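PDB 3E9D: Zgc:56074 from Danio rerio, which probably hydrolyses fructose 2,6-bisphosphate to fructose 6-phosphate and phosphate, and so holds back glycolysis. Local coordinates for residues Met1-Leu6 against Arg222-Ile227; Gly26-Leu31 against Ser57-Ala62; Leu87-Phe92 against His183-Arg188; Gln199-Ala204 against Arg238-Phe243. One frame throughout, in Å; residues are numbered along the deposited sequence.

The chain enters the fold as a sheet strand, and contact 1 pairs its first six residues with 222-227, closing a loop around most of the protein. Contacts 2 and 3 are nested inside this loop and follow one another in series. Contact 2 joins the 26-31 loop to the start of helix 60-71, and contact 3 joins the 87-92 loop to the start of helix 184-197. They touch through Ser57 and His183 and share one phosphate. Contact 4, between 199-204 and 238-243, comes after both and crosses contact 1. Neighbouring strands 220-230 and 233-246 link these two, about 11 Å apart between centres, across the protein's centre from the phosphate pair.

Contact 1. Residues Met1-Leu6 against Arg222-Ile227; sequences MLTFAL and RFIFTI
Phe4 lays one face of its ring against Phe225, whose CB sits 4.0 Å from the ring centroid in a CH-pi contact. The two residues are an antiparallel hydrogen-bonded pair within a mixed beta sheet, where strand 2-10 runs beside strand 220-230. Their rings are nearly parallel, 10° apart, but slid so far that they barely overlap. Phe4 CG stands between its own backbone N and carbonyl carbon (chi1 70°), and the end of the ring reaches toward the other strand. Leu6 CD2 continues the apolar surface, 3.7 Å from Phe225 CE2, and Leu2 runs alongside Ile227 at the other end. Branched and aromatic residues suit this face, because helix 125-146 packs on it through Leu139, Phe140 and Met143. On the reverse face Ala5 CB, small enough to lie close to the strand, meets Ile224 CD1 at 3.7 Å. There too the hydroxyls Thr3 OG1 and Thr226 OG1 share a hydrogen bond of 3.2 Å at a partly exposed position. The pairing ends in a classic beta bulge: Ile227 O accepts from both Met1 N at 2.7 Å and Leu2 N at 3.1 Å, the former tilted 33° from the carbonyl plane.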
# COMPACT_ATOMS: atom_id res chain seq x y z
N MET A 1 -20.95 1.04 8.32
CA MET A 1 -21.95 0.66 7.28
C MET A 1 -21.36 0.04 6.00
O MET A 1 -22.03 -0.75 5.35
CB MET A 1 -22.89 1.81 6.95
CG MET A 1 -22.24 3.11 6.57
SD MET A 1 -23.54 4.36 6.27
CE MET A 1 -23.59 5.21 7.81
N LEU A 2 -20.12 0.39 5.65
CA LEU A 2 -19.42 -0.32 4.58
C LEU A 2 -18.15 -0.99 5.10
O LEU A 2 -17.34 -0.37 5.78
CB LEU A 2 -19.07 0.60 3.40
CG LEU A 2 -18.29 -0.07 2.25
CD1 LEU A 2 -19.15 -1.11 1.50
CD2 LEU A 2 -17.74 0.97 1.28
N THR A 3 -18.00 -2.27 4.77
CA THR A 3 -16.79 -3.02 5.07
C THR A 3 -16.12 -3.35 3.75
O THR A 3 -16.77 -3.87 2.85
CB THR A 3 -17.10 -4.33 5.82
OG1 THR A 3 -17.62 -4.01 7.11
CG2 THR A 3 -15.81 -5.19 5.99
N PHE A 4 -14.83 -3.06 3.65
CA PHE A 4 -14.08 -3.40 2.44
C PHE A 4 -12.64 -3.79 2.77
O PHE A 4 -12.08 -3.34 3.79
CB PHE A 4 -14.13 -2.27 1.40
CG PHE A 4 -13.36 -1.02 1.78
CD1 PHE A 4 -12.02 -0.88 1.41
CD2 PHE A 4 -13.99 0.02 2.48
CE1 PHE A 4 -11.30 0.26 1.77
CE2 PHE A 4 -13.28 1.19 2.83
CZ PHE A 4 -11.92 1.30 2.47
N ALA A 5 -12.07 -4.66 1.94
CA ALA A 5 -10.69 -5.08 2.06
C ALA A 5 -9.81 -4.17 1.23
O ALA A 5 -10.22 -3.67 0.16
CB ALA A 5 -10.53 -6.53 1.57
N LEU A 6 -8.60 -3.92 1.73
CA LEU A 6 -7.61 -3.17 0.98
C LEU A 6 -6.33 -4.00 0.88
O LEU A 6 -5.70 -4.27 1.91
CB LEU A 6 -7.30 -1.83 1.66
CG LEU A 6 -6.18 -1.03 0.99
CD1 LEU A 6 -6.64 -0.52 -0.37
CD2 LEU A 6 -5.72 0.15 1.87
N ARG A 222 -2.50 -6.46 3.83
CA ARG A 222 -3.96 -6.43 3.77
C ARG A 222 -4.56 -5.88 5.06
O ARG A 222 -4.19 -6.34 6.15
CB ARG A 222 -4.54 -7.83 3.50
CG ARG A 222 -6.09 -7.81 3.22
CD ARG A 222 -6.75 -9.20 3.09
NE ARG A 222 -6.38 -10.03 1.91
CZ ARG A 222 -5.92 -9.53 0.80
NH1 ARG A 222 -5.81 -8.22 0.76
NH2 ARG A 222 -5.57 -10.27 -0.25
N PHE A 223 -5.47 -4.91 4.91
CA PHE A 223 -6.26 -4.38 6.00
C PHE A 223 -7.73 -4.47 5.60
O PHE A 223 -8.06 -4.37 4.41
CB PHE A 223 -5.93 -2.89 6.29
CG PHE A 223 -4.55 -2.68 6.88
CD1 PHE A 223 -4.39 -2.50 8.25
CD2 PHE A 223 -3.42 -2.65 6.06
CE1 PHE A 223 -3.12 -2.32 8.81
CE2 PHE A 223 -2.14 -2.46 6.60
CZ PHE A 223 -1.99 -2.29 8.00
N ILE A 224 -8.60 -4.67 6.59
CA ILE A 224 -10.03 -4.58 6.41
C ILE A 224 -10.52 -3.32 7.12
O ILE A 224 -10.24 -3.12 8.33
CB ILE A 224 -10.77 -5.82 7.01
CG1 ILE A 224 -10.07 -7.15 6.63
CG2 ILE A 224 -12.26 -5.80 6.60
CD1 ILE A 224 -9.90 -7.37 5.11
N PHE A 225 -11.26 -2.48 6.39
CA PHE A 225 -11.80 -1.23 6.93
C PHE A 225 -13.31 -1.33 7.11
O PHE A 225 -14.02 -1.89 6.26
CB PHE A 225 -11.55 -0.08 5.94
CG PHE A 225 -10.11 0.32 5.81
CD1 PHE A 225 -9.63 1.44 6.50
CD2 PHE A 225 -9.24 -0.41 5.01
CE1 PHE A 225 -8.30 1.84 6.37
CE2 PHE A 225 -7.89 -0.04 4.90
CZ PHE A 225 -7.42 1.10 5.57
N THR A 226 -13.80 -0.80 8.21
CA THR A 226 -15.23 -0.57 8.34
C THR A 226 -15.43 0.93 8.49
O THR A 226 -14.82 1.56 9.37
CB THR A 226 -15.83 -1.32 9.54
OG1 THR A 226 -15.72 -2.73 9.29
CG2 THR A 226 -17.30 -0.96 9.72
N ILE A 227 -16.26 1.50 7.62
CA ILE A 227 -16.46 2.94 7.60
C ILE A 227 -17.93 3.30 7.87
O ILE A 227 -18.85 2.58 7.44
CB ILE A 227 -15.92 3.60 6.30
CG1 ILE A 227 -16.62 3.06 5.06
CG2 ILE A 227 -14.37 3.41 6.16
CD1 ILE A 227 -16.31 3.89 3.76

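Contact 2. Residues Gly26-Leu31 against Ser57-Ala62; sequences GIDTPL and SNLQRA. With PO4 (phosphate ion), chain C.
The guanidinium of Arg61 meets phosphate O1 at its edge, in its own plane, while Ile27 O approaches it obliquely, 3.4 Å from NH1. NE and NH2 both donate to phosphate O1, each at 2.9 Å, a two-pronged grip that fixes the rotation of the flat group; NH2 also donates to Gly24 O. The chain that carries it is extended from CG to NE, which suits arginine to reach from the helix to the ligand. A second flat group, the Asp28 carboxylate, turns its OD1 to the first turn of helix 60-71: Gln60 N donates to the syn lone pair of OD1 at 2.7 Å. With CG anti to the backbone N (chi1 -160°), the carboxylate is carried toward Gln60 N. An acid suits this place, since a negative group at a helix start would probably be favoured by the helix dipole. One water fastens the rest, donating to Asp28 OD1 and Thr29 O and accepting from Arg61 N and from Arg61 NH1, the last at 2.9 Å. A second water joins Asp28 OD2 to Asn58 O. Beside them Pro30 CB lies 3.7 Å from Gln60 CD, at the end of the extended side chain. A leucine in place of Arg61 would probably leave phosphate O1 without two donors and Gly24 O and the first water each without one. With Arg10, Asn17, His183 and Gly184 also bonding the phosphate, this is the anion pocket of a histidine phosphatase, beside the phosphohistidine residue His11.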
# COMPACT_ATOMS: atom_id res chain seq x y z
N GLY A 26 11.09 11.70 -9.06
CA GLY A 26 11.67 12.36 -10.22
C GLY A 26 12.25 11.46 -11.29
O GLY A 26 12.22 11.80 -12.47
N ILE A 27 12.75 10.30 -10.89
CA ILE A 27 13.29 9.37 -11.86
C ILE A 27 12.27 8.26 -12.14
O ILE A 27 12.01 7.40 -11.29
CB ILE A 27 14.65 8.83 -11.39
CG1 ILE A 27 15.57 10.02 -11.04
CG2 ILE A 27 15.30 8.01 -12.49
CD1 ILE A 27 16.78 9.66 -10.22
N ASP A 28 11.67 8.28 -13.33
CA ASP A 28 10.51 7.44 -13.61
C ASP A 28 10.91 6.14 -14.35
O ASP A 28 10.42 5.84 -15.42
CB ASP A 28 9.46 8.24 -14.39
CG ASP A 28 8.05 7.64 -14.31
OD1 ASP A 28 7.80 6.71 -13.51
OD2 ASP A 28 7.18 8.11 -15.05
N THR A 29 11.80 5.37 -13.74
CA THR A 29 12.32 4.14 -14.32
C THR A 29 11.27 3.02 -14.46
O THR A 29 10.32 2.94 -13.67
CB THR A 29 13.41 3.58 -13.44
OG1 THR A 29 12.87 3.43 -12.12
CG2 THR A 29 14.59 4.52 -13.36
N PRO A 30 11.45 2.14 -15.47
CA PRO A 30 10.59 0.98 -15.63
C PRO A 30 11.02 -0.23 -14.79
O PRO A 30 12.12 -0.25 -14.23
CB PRO A 30 10.69 0.67 -17.12
CG PRO A 30 12.12 1.09 -17.48
CD PRO A 30 12.37 2.32 -16.63
N LEU A 31 10.15 -1.24 -14.71
CA LEU A 31 10.51 -2.53 -14.13
C LEU A 31 11.70 -3.11 -14.87
O LEU A 31 11.83 -2.94 -16.08
CB LEU A 31 9.35 -3.52 -14.26
CG LEU A 31 8.03 -3.25 -13.52
CD1 LEU A 31 7.00 -4.36 -13.83
CD2 LEU A 31 8.29 -3.14 -12.05
N SER A 57 -0.14 4.53 -8.06
CA SER A 57 0.57 5.79 -8.23
C SER A 57 0.75 6.11 -9.73
O SER A 57 0.58 5.24 -10.60
CB SER A 57 1.90 5.79 -7.48
OG SER A 57 2.98 5.43 -8.30
N ASN A 58 1.06 7.37 -10.01
CA ASN A 58 1.34 7.88 -11.34
C ASN A 58 2.70 7.41 -11.92
O ASN A 58 3.02 7.74 -13.05
CB ASN A 58 1.36 9.43 -11.27
CG ASN A 58 2.40 9.95 -10.28
OD1 ASN A 58 2.36 9.62 -9.11
ND2 ASN A 58 3.37 10.73 -10.77
N LEU A 59 3.50 6.68 -11.13
CA LEU A 59 4.87 6.32 -11.53
C LEU A 59 4.90 5.00 -12.31
O LEU A 59 4.20 4.06 -11.96
CB LEU A 59 5.81 6.27 -10.31
CG LEU A 59 5.95 7.62 -9.57
CD1 LEU A 59 6.68 7.47 -8.21
CD2 LEU A 59 6.65 8.64 -10.46
N GLN A 60 5.69 4.96 -13.39
CA GLN A 60 5.69 3.85 -14.34
C GLN A 60 5.89 2.49 -13.67
O GLN A 60 5.17 1.54 -13.98
CB GLN A 60 6.75 4.07 -15.43
CG GLN A 60 6.87 2.90 -16.39
CD GLN A 60 7.88 3.09 -17.51
OE1 GLN A 60 8.87 3.82 -17.38
NE2 GLN A 60 7.63 2.43 -18.63
N ARG A 61 6.86 2.39 -12.75
CA ARG A 61 7.16 1.11 -12.09
C ARG A 61 5.93 0.52 -11.39
O ARG A 61 5.74 -0.70 -11.38
CB ARG A 61 8.36 1.22 -11.13
CG ARG A 61 8.23 2.26 -9.99
CD ARG A 61 9.63 2.63 -9.47
NE ARG A 61 9.62 3.53 -8.32
CZ ARG A 61 9.68 4.87 -8.40
NH1 ARG A 61 9.73 5.45 -9.59
NH2 ARG A 61 9.70 5.61 -7.29
N ALA A 62 5.09 1.39 -10.83
CA ALA A 62 3.86 1.00 -10.12
C ALA A 62 2.73 0.68 -11.11
O ALA A 62 2.04 -0.36 -10.98
CB ALA A 62 3.43 2.13 -9.14
P PO4 C . 10.39 2.57 -4.39
O1 PO4 C . 9.70 3.41 -5.44
O2 PO4 C . 9.44 1.62 -3.70
O3 PO4 C . 11.47 1.72 -5.02
O4 PO4 C . 11.06 3.46 -3.38
O HOH W 1 8.81 4.58 -12.22
O HOH W 2 4.72 7.43 -15.37

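Contact 3. Residues Leu87-Phe92 against His183-Arg188; sequences LRERGF and HGAFIR. With PO4 (phosphate ion), chain C.
Glu89 OE1 is gripped by two backbone amides: Phe186 N donates to its syn lone pair at 2.9 Å, and Arg90 N comes from the anti side at 2.7 Å, 23° out of the carboxylate plane. Its partner OE2 takes Ala185 N on its own syn side at 3.0 Å. Both carboxylate oxygens thus face the first turn of helix 184-197, and the group is fixed in rotation; the bend at chi2 (55°) sets CD against His183 CB. Glutamate suits the place because its two oxygens can meet successive helix amides. OE2 also lies very close to phosphate O4. Ala185 is small enough for its CB to sit beside OE1. The His183 ring has Glu89 CB over one face and Leu87 O in its plane at the CD2 edge, 3.3 Å away. Its ND1 donates to phosphate O1 at 2.9 Å, while NE2 bonds Ser57 OG, so both nitrogens are held. Gly184 N adds a nearly straight bond of 2.8 Å to phosphate O2. Next to this helix turn, Leu87 CD2 touches Phe186 CE2. Glu89, the inferred proton donor/acceptor, and His183, the inferred transition-state stabiliser, thus frame the histidine phosphatase active site beside His11.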
# COMPACT_ATOMS: atom_id res chain seq x y z
N LEU A 87 -0.45 8.55 -4.23
CA LEU A 87 0.29 7.31 -3.92
C LEU A 87 1.77 7.27 -4.34
O LEU A 87 2.41 6.21 -4.20
CB LEU A 87 -0.42 6.10 -4.55
CG LEU A 87 -1.88 5.87 -4.15
CD1 LEU A 87 -2.46 4.66 -4.91
CD2 LEU A 87 -1.98 5.65 -2.62
N ARG A 88 2.30 8.37 -4.88
CA ARG A 88 3.71 8.41 -5.30
C ARG A 88 4.65 8.24 -4.13
O ARG A 88 4.31 8.53 -2.97
CB ARG A 88 4.05 9.71 -6.06
CG ARG A 88 4.01 11.01 -5.21
CD ARG A 88 3.99 12.27 -6.13
NE ARG A 88 4.00 13.51 -5.36
CZ ARG A 88 2.92 14.11 -4.86
NH1 ARG A 88 1.70 13.59 -5.02
NH2 ARG A 88 3.05 15.25 -4.18
N GLU A 89 5.85 7.78 -4.45
CA GLU A 89 6.88 7.55 -3.46
C GLU A 89 7.26 8.86 -2.75
O GLU A 89 7.14 9.94 -3.32
CB GLU A 89 8.11 6.95 -4.15
CG GLU A 89 9.30 6.62 -3.20
CD GLU A 89 8.90 5.69 -2.04
OE1 GLU A 89 7.95 6.02 -1.30
OE2 GLU A 89 9.55 4.62 -1.86
N ARG A 90 7.73 8.74 -1.50
CA ARG A 90 8.36 9.85 -0.81
C ARG A 90 9.39 10.55 -1.71
O ARG A 90 10.23 9.90 -2.36
CB ARG A 90 9.04 9.34 0.46
CG ARG A 90 9.74 10.43 1.24
CD ARG A 90 10.14 9.91 2.63
NE ARG A 90 10.67 11.02 3.40
CZ ARG A 90 11.25 10.90 4.59
NH1 ARG A 90 11.37 9.70 5.16
NH2 ARG A 90 11.71 11.99 5.19
N GLY A 91 9.33 11.88 -1.74
CA GLY A 91 10.31 12.65 -2.51
C GLY A 91 11.64 12.70 -1.80
O GLY A 91 11.69 12.93 -0.59
N PHE A 92 12.73 12.50 -2.54
CA PHE A 92 14.08 12.54 -1.96
C PHE A 92 14.94 13.69 -2.48
O PHE A 92 16.11 13.76 -2.15
CB PHE A 92 14.80 11.18 -2.13
CG PHE A 92 14.14 10.07 -1.36
CD1 PHE A 92 14.22 10.03 0.03
CD2 PHE A 92 13.39 9.10 -2.01
CE1 PHE A 92 13.58 9.02 0.75
CE2 PHE A 92 12.74 8.08 -1.29
CZ PHE A 92 12.84 8.04 0.07
N HIS A 183 4.66 2.33 -3.28
CA HIS A 183 6.10 2.39 -3.14
C HIS A 183 6.52 2.15 -1.68
O HIS A 183 5.73 2.38 -0.76
CB HIS A 183 6.58 3.76 -3.61
CG HIS A 183 6.16 4.07 -5.01
ND1 HIS A 183 6.94 3.76 -6.10
CD2 HIS A 183 5.03 4.64 -5.50
CE1 HIS A 183 6.31 4.12 -7.20
NE2 HIS A 183 5.15 4.66 -6.86
N GLY A 184 7.76 1.70 -1.49
CA GLY A 184 8.22 1.19 -0.22
C GLY A 184 8.16 2.18 0.93
O GLY A 184 7.58 1.87 1.97
N ALA A 185 8.75 3.35 0.75
CA ALA A 185 8.76 4.34 1.82
C ALA A 185 7.35 4.82 2.12
O ALA A 185 6.94 4.88 3.28
CB ALA A 185 9.70 5.50 1.51
N PHE A 186 6.59 5.14 1.06
CA PHE A 186 5.18 5.53 1.24
C PHE A 186 4.34 4.48 2.00
O PHE A 186 3.59 4.82 2.93
CB PHE A 186 4.53 5.79 -0.12
CG PHE A 186 3.11 6.27 -0.01
CD1 PHE A 186 2.83 7.63 0.12
CD2 PHE A 186 2.04 5.35 -0.06
CE1 PHE A 186 1.50 8.08 0.20
CE2 PHE A 186 0.73 5.80 0.03
CZ PHE A 186 0.45 7.16 0.16
N ILE A 187 4.46 3.22 1.59
CA ILE A 187 3.70 2.14 2.22
C ILE A 187 4.11 1.97 3.68
O ILE A 187 3.25 1.76 4.53
CB ILE A 187 3.83 0.77 1.42
CG1 ILE A 187 3.04 0.84 0.10
CG2 ILE A 187 3.36 -0.40 2.26
CD1 ILE A 187 3.49 -0.22 -0.97
N ARG A 188 5.41 2.06 3.96
CA ARG A 188 5.88 1.91 5.33
C ARG A 188 5.29 2.99 6.22
O ARG A 188 4.79 2.69 7.31
CB ARG A 188 7.41 1.98 5.40
CG ARG A 188 7.94 1.34 6.69
CD ARG A 188 9.46 1.19 6.62
NE ARG A 188 9.96 0.45 7.78
CZ ARG A 188 11.25 0.32 8.09
NH1 ARG A 188 12.17 0.90 7.33
NH2 ARG A 188 11.62 -0.37 9.17
P PO4 C . 10.39 2.57 -4.39
O1 PO4 C . 9.70 3.41 -5.44
O2 PO4 C . 9.44 1.62 -3.70
O3 PO4 C . 11.47 1.72 -5.02
O4 PO4 C . 11.06 3.46 -3.38

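Contact 4. Residues Gln199-Ala204 against Arg238-Phe243; sequences QCCLPA and RIQGVF
Cys201 bonds the neighbouring strand through both its backbone N and its backbone O: the N donates to Ile239 O at 2.9 Å, and the O accepts from Gly241 N at 2.8 Å. The two segments run in nearly the same direction, and Cys201 forms a single beta bridge with Gln240. Glycine suits position 241, for a CB there would clash with Leu202 CD2. Pro203 follows, its CD 3.3 Å from Gly241 O and its CG near Val242 O. Gln240 folds back beside these residues: its chain bends at chi2 (80°) to place CD close to Cys201 CB, and NE2 donates to Gly241 O at 3.0 Å while lying 3.9 Å from Pro203 CD. An alanine at Gln240 would probably leave Gly241 O without this donor and open a gap beside Cys201 CB and Pro203. At the other end Cys200 SG touches Ile239 CG2 at 4.0 Å, and a water accepts from Ile239 N. Further out, Ile239 packs on Phe223 and Leu198, and the backbone of Gln240 bonds that of Ile224. Leu202 and Pro203 also help to form a potassium site. The arrangement is a loop bridged to the outermost strand, 233-246, of the mixed sheet in this phosphoglycerate mutase family fold.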
# COMPACT_ATOMS: atom_id res chain seq x y z
N GLN A 199 -7.15 3.88 15.54
CA GLN A 199 -7.67 2.69 16.23
C GLN A 199 -7.49 1.50 15.28
O GLN A 199 -7.97 1.52 14.15
CB GLN A 199 -9.14 2.89 16.64
CG GLN A 199 -9.93 1.60 16.93
CD GLN A 199 -9.79 1.07 18.36
OE1 GLN A 199 -9.16 1.69 19.22
NE2 GLN A 199 -10.38 -0.09 18.60
N CYS A 200 -6.80 0.46 15.74
CA CYS A 200 -6.44 -0.63 14.84
C CYS A 200 -6.29 -1.93 15.61
O CYS A 200 -5.76 -1.94 16.73
CB CYS A 200 -5.12 -0.30 14.13
SG CYS A 200 -4.68 -1.45 12.76
N CYS A 201 -6.77 -3.02 15.01
CA CYS A 201 -6.63 -4.36 15.56
C CYS A 201 -5.62 -5.14 14.75
O CYS A 201 -5.57 -5.03 13.52
CB CYS A 201 -7.97 -5.13 15.58
SG CYS A 201 -9.43 -4.20 16.24
N LEU A 202 -4.79 -5.91 15.45
CA LEU A 202 -3.80 -6.75 14.81
C LEU A 202 -4.01 -8.17 15.34
O LEU A 202 -4.24 -8.34 16.54
CB LEU A 202 -2.38 -6.24 15.11
CG LEU A 202 -1.88 -4.95 14.45
CD1 LEU A 202 -0.56 -4.56 15.02
CD2 LEU A 202 -1.79 -5.07 12.93
N PRO A 203 -3.90 -9.18 14.45
CA PRO A 203 -4.23 -10.59 14.72
C PRO A 203 -3.21 -11.30 15.63
O PRO A 203 -2.12 -10.76 15.86
CB PRO A 203 -4.24 -11.21 13.32
CG PRO A 203 -3.20 -10.39 12.56
CD PRO A 203 -3.38 -8.99 13.08
N ALA A 204 -3.58 -12.48 16.14
CA ALA A 204 -2.70 -13.29 16.96
C ALA A 204 -1.42 -13.67 16.23
O ALA A 204 -1.46 -14.04 15.06
CB ALA A 204 -3.42 -14.57 17.43
N ARG A 238 -13.49 0.77 12.40
CA ARG A 238 -12.63 -0.38 12.65
C ARG A 238 -11.63 -0.54 11.51
O ARG A 238 -12.00 -0.42 10.34
CB ARG A 238 -13.47 -1.64 12.80
CG ARG A 238 -12.65 -2.90 13.11
CD ARG A 238 -13.59 -4.05 13.44
NE ARG A 238 -14.47 -3.68 14.54
CZ ARG A 238 -15.58 -4.31 14.88
NH1 ARG A 238 -15.98 -5.38 14.20
NH2 ARG A 238 -16.30 -3.88 15.91
N ILE A 239 -10.37 -0.76 11.86
CA ILE A 239 -9.32 -1.12 10.92
C ILE A 239 -8.70 -2.42 11.45
O ILE A 239 -8.25 -2.49 12.61
CB ILE A 239 -8.26 0.00 10.79
CG1 ILE A 239 -8.95 1.32 10.38
CG2 ILE A 239 -7.15 -0.40 9.80
CD1 ILE A 239 -8.07 2.56 10.46
N GLN A 240 -8.73 -3.47 10.64
CA GLN A 240 -8.17 -4.76 11.04
C GLN A 240 -6.99 -5.09 10.15
O GLN A 240 -7.15 -5.25 8.93
CB GLN A 240 -9.23 -5.87 10.96
CG GLN A 240 -8.68 -7.32 11.13
CD GLN A 240 -8.43 -7.70 12.59
OE1 GLN A 240 -9.31 -7.55 13.43
NE2 GLN A 240 -7.23 -8.21 12.90
N GLY A 241 -5.81 -5.19 10.75
CA GLY A 241 -4.65 -5.70 10.03
C GLY A 241 -4.82 -7.19 9.80
O GLY A 241 -5.29 -7.90 10.68
N VAL A 242 -4.47 -7.67 8.62
CA VAL A 242 -4.55 -9.13 8.34
C VAL A 242 -3.14 -9.71 8.16
O VAL A 242 -2.76 -10.63 8.88
CB VAL A 242 -5.46 -9.44 7.12
CG1 VAL A 242 -5.60 -10.95 6.88
CG2 VAL A 242 -6.86 -8.79 7.29
N PHE A 243 -2.37 -9.16 7.23
CA PHE A 243 -0.96 -9.54 7.06
C PHE A 243 -0.19 -8.35 6.49
O PHE A 243 -0.79 -7.44 5.89
CB PHE A 243 -0.79 -10.83 6.21
CG PHE A 243 -1.48 -10.79 4.84
CD1 PHE A 243 -0.87 -10.18 3.75
CD2 PHE A 243 -2.73 -11.41 4.65
CE1 PHE A 243 -1.47 -10.18 2.47
CE2 PHE A 243 -3.36 -11.41 3.38
CZ PHE A 243 -2.73 -10.80 2.29
O HOH W 3 -10.10 -1.17 14.76